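PDB 2RFF: putative nucleotidyltransferase from Sulfolobus solfataricus P2, which probably acts as a nucleotidyltransferase, moving a nucleotide onto an acceptor that remains unidentified. Local coordinates for residues A[4-16]-A[42-54]. Residues are numbered along the deposited sequence; the frame is centred on the assembly and turned at random.
Sequences KGKSAIESQIRML and RARGDYLDTSDID
Arg42 runs extended from CG to NE (chi2 -177°, chi3 180°), which carries its guanidinium to Ser11 and Gln12 on helix 6-29. Gln12 leaves its helix with CG anti to the backbone N, and a bend at chi2 (73°) lays its amide flat against the Tyr47 ring and puts OE1 beside Arg42 NH1. Gln12 bonds Arg42 twice: OE1 accepts from the guanidinium, and NE2 donates to the backbone O. Arg42 NH1 gives a fairly straight bond to Gln12 OE1 at 2.9 Å, and Gln12 NE2 meets a lone pair of Arg42 O at 3.0 Å. Arg42 NH1 and NH2 grip Ser11 OG end-on, while Ser11 OG donates to Ala8 O. From the side, NE and NH2 both hold Ser51 O, with NH2 at 2.9 Å. CG of Met15, a selenomethionine, lies over one guanidinium face, toward its rim. The loop tied up here joins helix 41-44 to strand 53-59. The layout is consistent with the nucleotidyltransferase fold: the Gly-Ser motif of the family lies at the start of helix 41-44, and Asp52 and Asp54 form the Asp-x-Asp pair at the start of strand 53-59. With an alanine at Arg42, Ser51 O and Gln12 OE1 would probably lose these donors, and the loop would be less firmly tied to helix 6-29. The Tyr47 ring is sandwiched. The Gln12 amide stacks on one face, nearly parallel to it. Lys4 NZ makes a cation-pi contact over the other, 4.0 Å from the ring centroid, and bonds Gly45 O at 2.7 Å. Near the start of helix 6-29, Ser7 OG donates to the anti lone pair of Asp49 OD2 at 2.6 Å.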
loop_
_atom_site.group_PDB
_atom_site.type_symbol
_atom_site.label_atom_id
_atom_site.label_comp_id
_atom_site.label_asym_id
_atom_site.label_seq_id
_atom_site.Cartn_x
_atom_site.Cartn_y
_atom_site.Cartn_z
ATOM N N LYS A 4 -3.461 2.454 -21.796
ATOM C CA LYS A 4 -3.675 1.201 -21.065
ATOM C C LYS A 4 -4.895 0.510 -21.675
ATOM O O LYS A 4 -5.931 1.149 -21.901
ATOM C CB LYS A 4 -3.926 1.469 -19.580
ATOM C CG LYS A 4 -2.736 2.057 -18.833
ATOM C CD LYS A 4 -1.661 1.019 -18.611
ATOM C CE LYS A 4 -0.433 1.646 -18.032
ATOM N NZ LYS A 4 0.632 0.626 -17.862
ATOM N N GLY A 5 -4.780 -0.780 -21.930
ATOM C CA GLY A 5 -5.855 -1.539 -22.484
ATOM C C GLY A 5 -6.766 -2.014 -21.390
ATOM O O GLY A 5 -6.520 -1.831 -20.194
ATOM N N LYS A 6 -7.789 -2.722 -21.823
ATOM C CA LYS A 6 -8.846 -3.234 -20.954
ATOM C C LYS A 6 -8.341 -4.156 -19.836
ATOM O O LYS A 6 -8.762 -4.033 -18.685
ATOM C CB LYS A 6 -9.855 -3.936 -21.856
ATOM C CG LYS A 6 -11.154 -4.333 -21.247
ATOM C CD LYS A 6 -12.177 -4.799 -22.329
ATOM C CE LYS A 6 -12.673 -3.659 -23.273
ATOM N NZ LYS A 6 -13.820 -4.099 -24.158
ATOM N N SER A 7 -7.403 -5.040 -20.161
ATOM C CA SER A 7 -6.903 -6.003 -19.197
ATOM C C SER A 7 -6.084 -5.303 -18.119
ATOM O O SER A 7 -6.257 -5.593 -16.933
ATOM C CB SER A 7 -6.087 -7.103 -19.884
ATOM O OG SER A 7 -5.663 -8.054 -18.947
ATOM N N ALA A 8 -5.248 -4.341 -18.520
ATOM C CA ALA A 8 -4.429 -3.580 -17.565
ATOM C C ALA A 8 -5.321 -2.752 -16.635
ATOM O O ALA A 8 -5.155 -2.801 -15.431
ATOM C CB ALA A 8 -3.396 -2.683 -18.293
ATOM N N ILE A 9 -6.307 -2.059 -17.203
ATOM C CA ILE A 9 -7.244 -1.231 -16.405
ATOM C C ILE A 9 -8.047 -2.088 -15.415
ATOM O O ILE A 9 -8.150 -1.715 -14.245
ATOM C CB ILE A 9 -8.147 -0.347 -17.297
ATOM C CG1 ILE A 9 -7.306 0.703 -18.037
ATOM C CG2 ILE A 9 -9.264 0.331 -16.472
ATOM C CD1 ILE A 9 -6.588 1.736 -17.139
ATOM N N GLU A 10 -8.593 -3.229 -15.870
ATOM C CA GLU A 10 -9.346 -4.127 -14.975
ATOM C C GLU A 10 -8.458 -4.632 -13.833
ATOM O O GLU A 10 -8.931 -4.715 -12.695
ATOM C CB GLU A 10 -9.996 -5.291 -15.726
ATOM C CG GLU A 10 -11.143 -4.869 -16.635
ATOM C CD GLU A 10 -11.651 -5.982 -17.584
ATOM O OE1 GLU A 10 -11.278 -7.171 -17.445
ATOM O OE2 GLU A 10 -12.446 -5.642 -18.479
ATOM N N SER A 11 -7.180 -4.926 -14.123
ATOM C CA SER A 11 -6.242 -5.376 -13.091
ATOM C C SER A 11 -5.957 -4.263 -12.107
ATOM O O SER A 11 -5.779 -4.544 -10.940
ATOM C CB SER A 11 -4.930 -5.908 -13.662
ATOM O OG SER A 11 -4.088 -4.843 -14.100
ATOM N N GLN A 12 -5.899 -3.020 -12.575
ATOM C CA GLN A 12 -5.651 -1.866 -11.669
ATOM C C GLN A 12 -6.817 -1.720 -10.678
ATOM O O GLN A 12 -6.614 -1.579 -9.473
ATOM C CB GLN A 12 -5.460 -0.564 -12.458
ATOM C CG GLN A 12 -4.982 0.657 -11.624
ATOM C CD GLN A 12 -3.509 0.582 -11.199
ATOM O OE1 GLN A 12 -2.855 -0.480 -11.241
ATOM N NE2 GLN A 12 -2.962 1.748 -10.810
ATOM N N ILE A 13 -8.044 -1.819 -11.193
ATOM C CA ILE A 13 -9.248 -1.749 -10.375
ATOM C C ILE A 13 -9.266 -2.879 -9.347
ATOM O O ILE A 13 -9.420 -2.643 -8.146
ATOM C CB ILE A 13 -10.541 -1.757 -11.240
ATOM C CG1 ILE A 13 -10.583 -0.508 -12.123
ATOM C CG2 ILE A 13 -11.795 -1.756 -10.379
ATOM C CD1 ILE A 13 -11.626 -0.535 -13.215
ATOM N N ARG A 14 -9.056 -4.109 -9.809
ATOM C CA ARG A 14 -9.030 -5.263 -8.936
ATOM C C ARG A 14 -7.940 -5.180 -7.852
ATOM O O ARG A 14 -8.179 -5.470 -6.680
ATOM C CB ARG A 14 -8.841 -6.520 -9.799
ATOM C CG ARG A 14 -8.797 -7.801 -9.089
ATOM C CD ARG A 14 -8.815 -8.961 -10.056
ATOM N NE ARG A 14 -7.637 -8.987 -10.933
ATOM C CZ ARG A 14 -7.586 -8.766 -12.265
ATOM N NH1 ARG A 14 -8.649 -8.471 -13.019
ATOM N NH2 ARG A 14 -6.408 -8.841 -12.865
HETATM N N MSE A 15 -6.763 -4.692 -8.228
HETATM C CA MSE A 15 -5.612 -4.627 -7.295
HETATM C C MSE A 15 -5.795 -3.524 -6.251
HETATM O O MSE A 15 -5.440 -3.711 -5.101
HETATM C CB MSE A 15 -4.286 -4.498 -8.039
HETATM C CG MSE A 15 -3.870 -5.736 -8.816
HETATM SE SE MSE A 15 -2.571 -6.874 -7.988
HETATM C CE MSE A 15 -3.563 -7.564 -6.519
ATOM N N LEU A 16 -6.395 -2.429 -6.659
ATOM C CA LEU A 16 -6.681 -1.329 -5.733
ATOM C C LEU A 16 -7.762 -1.776 -4.739
ATOM O O LEU A 16 -7.687 -1.453 -3.555
ATOM C CB LEU A 16 -7.074 -0.044 -6.473
ATOM C CG LEU A 16 -5.944 0.667 -7.204
ATOM C CD1 LEU A 16 -6.461 1.729 -8.189
ATOM C CD2 LEU A 16 -4.866 1.309 -6.273
ATOM N N ARG A 42 2.394 0.168 -10.271
ATOM C CA ARG A 42 0.972 0.579 -10.225
ATOM C C ARG A 42 0.779 2.013 -9.736
ATOM O O ARG A 42 -0.263 2.585 -9.956
ATOM C CB ARG A 42 0.084 -0.432 -9.492
ATOM C CG ARG A 42 -0.033 -1.770 -10.254
ATOM C CD ARG A 42 -0.972 -2.755 -9.589
ATOM N NE ARG A 42 -1.040 -3.999 -10.358
ATOM C CZ ARG A 42 -1.734 -4.167 -11.483
ATOM N NH1 ARG A 42 -2.494 -3.230 -12.003
ATOM N NH2 ARG A 42 -1.678 -5.320 -12.104
ATOM N N ALA A 43 1.776 2.574 -9.056
ATOM C CA ALA A 43 1.773 4.010 -8.729
ATOM C C ALA A 43 2.340 4.827 -9.879
ATOM O O ALA A 43 1.805 5.885 -10.200
ATOM C CB ALA A 43 2.589 4.297 -7.481
ATOM N N ARG A 44 3.412 4.344 -10.504
ATOM C CA ARG A 44 4.106 5.103 -11.566
ATOM C C ARG A 44 3.359 5.147 -12.892
ATOM O O ARG A 44 3.334 6.167 -13.575
ATOM C CB ARG A 44 5.486 4.529 -11.821
ATOM C CG ARG A 44 6.410 4.474 -10.618
ATOM C CD ARG A 44 7.770 3.968 -10.996
ATOM N NE ARG A 44 7.822 2.591 -11.535
ATOM C CZ ARG A 44 8.219 1.488 -10.885
ATOM N NH1 ARG A 44 8.663 1.528 -9.646
ATOM N NH2 ARG A 44 8.238 0.330 -11.505
ATOM N N GLY A 45 2.768 4.006 -13.248
ATOM C CA GLY A 45 2.068 3.841 -14.516
ATOM C C GLY A 45 2.656 2.792 -15.430
ATOM O O GLY A 45 1.958 2.380 -16.365
ATOM N N ASP A 46 3.870 2.305 -15.159
ATOM C CA ASP A 46 4.569 1.323 -16.027
ATOM C C ASP A 46 4.243 -0.140 -15.703
ATOM O O ASP A 46 5.101 -1.004 -15.795
ATOM C CB ASP A 46 6.085 1.571 -16.023
ATOM C CG ASP A 46 6.716 1.422 -14.663
ATOM O OD1 ASP A 46 6.079 1.802 -13.691
ATOM O OD2 ASP A 46 7.845 0.921 -14.547
ATOM N N TYR A 47 2.996 -0.399 -15.323
ATOM C CA TYR A 47 2.545 -1.725 -14.936
ATOM C C TYR A 47 1.946 -2.473 -16.091
ATOM O O TYR A 47 1.507 -1.888 -17.088
ATOM C CB TYR A 47 1.512 -1.653 -13.803
ATOM C CG TYR A 47 0.180 -0.989 -14.130
ATOM C CD1 TYR A 47 -0.891 -1.730 -14.642
ATOM C CD2 TYR A 47 -0.027 0.362 -13.901
ATOM C CE1 TYR A 47 -2.104 -1.147 -14.937
ATOM C CE2 TYR A 47 -1.262 0.956 -14.182
ATOM C CZ TYR A 47 -2.306 0.190 -14.711
ATOM O OH TYR A 47 -3.510 0.824 -14.982
ATOM N N LEU A 48 1.929 -3.788 -15.897
ATOM C CA LEU A 48 1.300 -4.736 -16.790
ATOM C C LEU A 48 0.068 -5.241 -16.083
ATOM O O LEU A 48 -0.054 -5.112 -14.863
ATOM C CB LEU A 48 2.225 -5.913 -17.018
ATOM C CG LEU A 48 3.518 -5.670 -17.803
ATOM C CD1 LEU A 48 4.464 -6.873 -17.748
ATOM C CD2 LEU A 48 3.198 -5.333 -19.239
ATOM N N ASP A 49 -0.815 -5.915 -16.820
ATOM C CA ASP A 49 -1.986 -6.533 -16.185
ATOM C C ASP A 49 -1.604 -7.589 -15.112
ATOM O O ASP A 49 -2.334 -7.795 -14.161
ATOM C CB ASP A 49 -2.987 -7.122 -17.208
ATOM C CG ASP A 49 -2.389 -8.197 -18.117
ATOM O OD1 ASP A 49 -1.173 -8.430 -18.144
ATOM O OD2 ASP A 49 -3.188 -8.815 -18.855
ATOM N N THR A 50 -0.445 -8.214 -15.254
ATOM C CA THR A 50 0.075 -9.220 -14.316
ATOM C C THR A 50 0.920 -8.665 -13.144
ATOM O O THR A 50 1.413 -9.412 -12.283
ATOM C CB THR A 50 0.983 -10.225 -15.094
ATOM O OG1 THR A 50 1.954 -9.491 -15.850
ATOM C CG2 THR A 50 0.140 -11.077 -16.061
ATOM N N SER A 51 1.143 -7.361 -13.119
ATOM C CA SER A 51 1.969 -6.757 -12.084
ATOM C C SER A 51 1.373 -6.888 -10.703
ATOM O O SER A 51 0.136 -6.929 -10.532
ATOM C CB SER A 51 2.207 -5.268 -12.364
ATOM O OG SER A 51 2.891 -5.058 -13.580
ATOM N N ASP A 52 2.258 -7.031 -9.711
ATOM C CA ASP A 52 1.747 -7.058 -8.345
ATOM C C ASP A 52 1.377 -5.627 -7.963
ATOM O O ASP A 52 1.500 -4.687 -8.779
ATOM C CB ASP A 52 2.726 -7.709 -7.368
ATOM C CG ASP A 52 4.020 -6.972 -7.246
ATOM O OD1 ASP A 52 4.155 -5.857 -7.795
ATOM O OD2 ASP A 52 4.910 -7.543 -6.590
ATOM N N ILE A 53 0.836 -5.473 -6.763
ATOM C CA ILE A 53 0.600 -4.117 -6.226
ATOM C C ILE A 53 1.509 -4.031 -4.984
ATOM O O ILE A 53 1.598 -4.965 -4.174
ATOM C CB ILE A 53 -0.870 -3.755 -5.954
ATOM C CG1 ILE A 53 -0.973 -2.268 -5.600
ATOM C CG2 ILE A 53 -1.464 -4.567 -4.809
ATOM C CD1 ILE A 53 -2.398 -1.738 -5.711
ATOM N N ASP A 54 2.207 -2.910 -4.853
ATOM C CA ASP A 54 3.144 -2.675 -3.757
ATOM C C ASP A 54 2.552 -1.675 -2.782
ATOM O O ASP A 54 2.194 -0.557 -3.181
ATOM C CB ASP A 54 4.452 -2.156 -4.324
ATOM C CG ASP A 54 5.144 -3.158 -5.195
ATOM O OD1 ASP A 54 5.180 -4.354 -4.859
ATOM O OD2 ASP A 54 5.676 -2.778 -6.246
HETATM O O HOH W 1 -3.158 -9.119 -11.841
#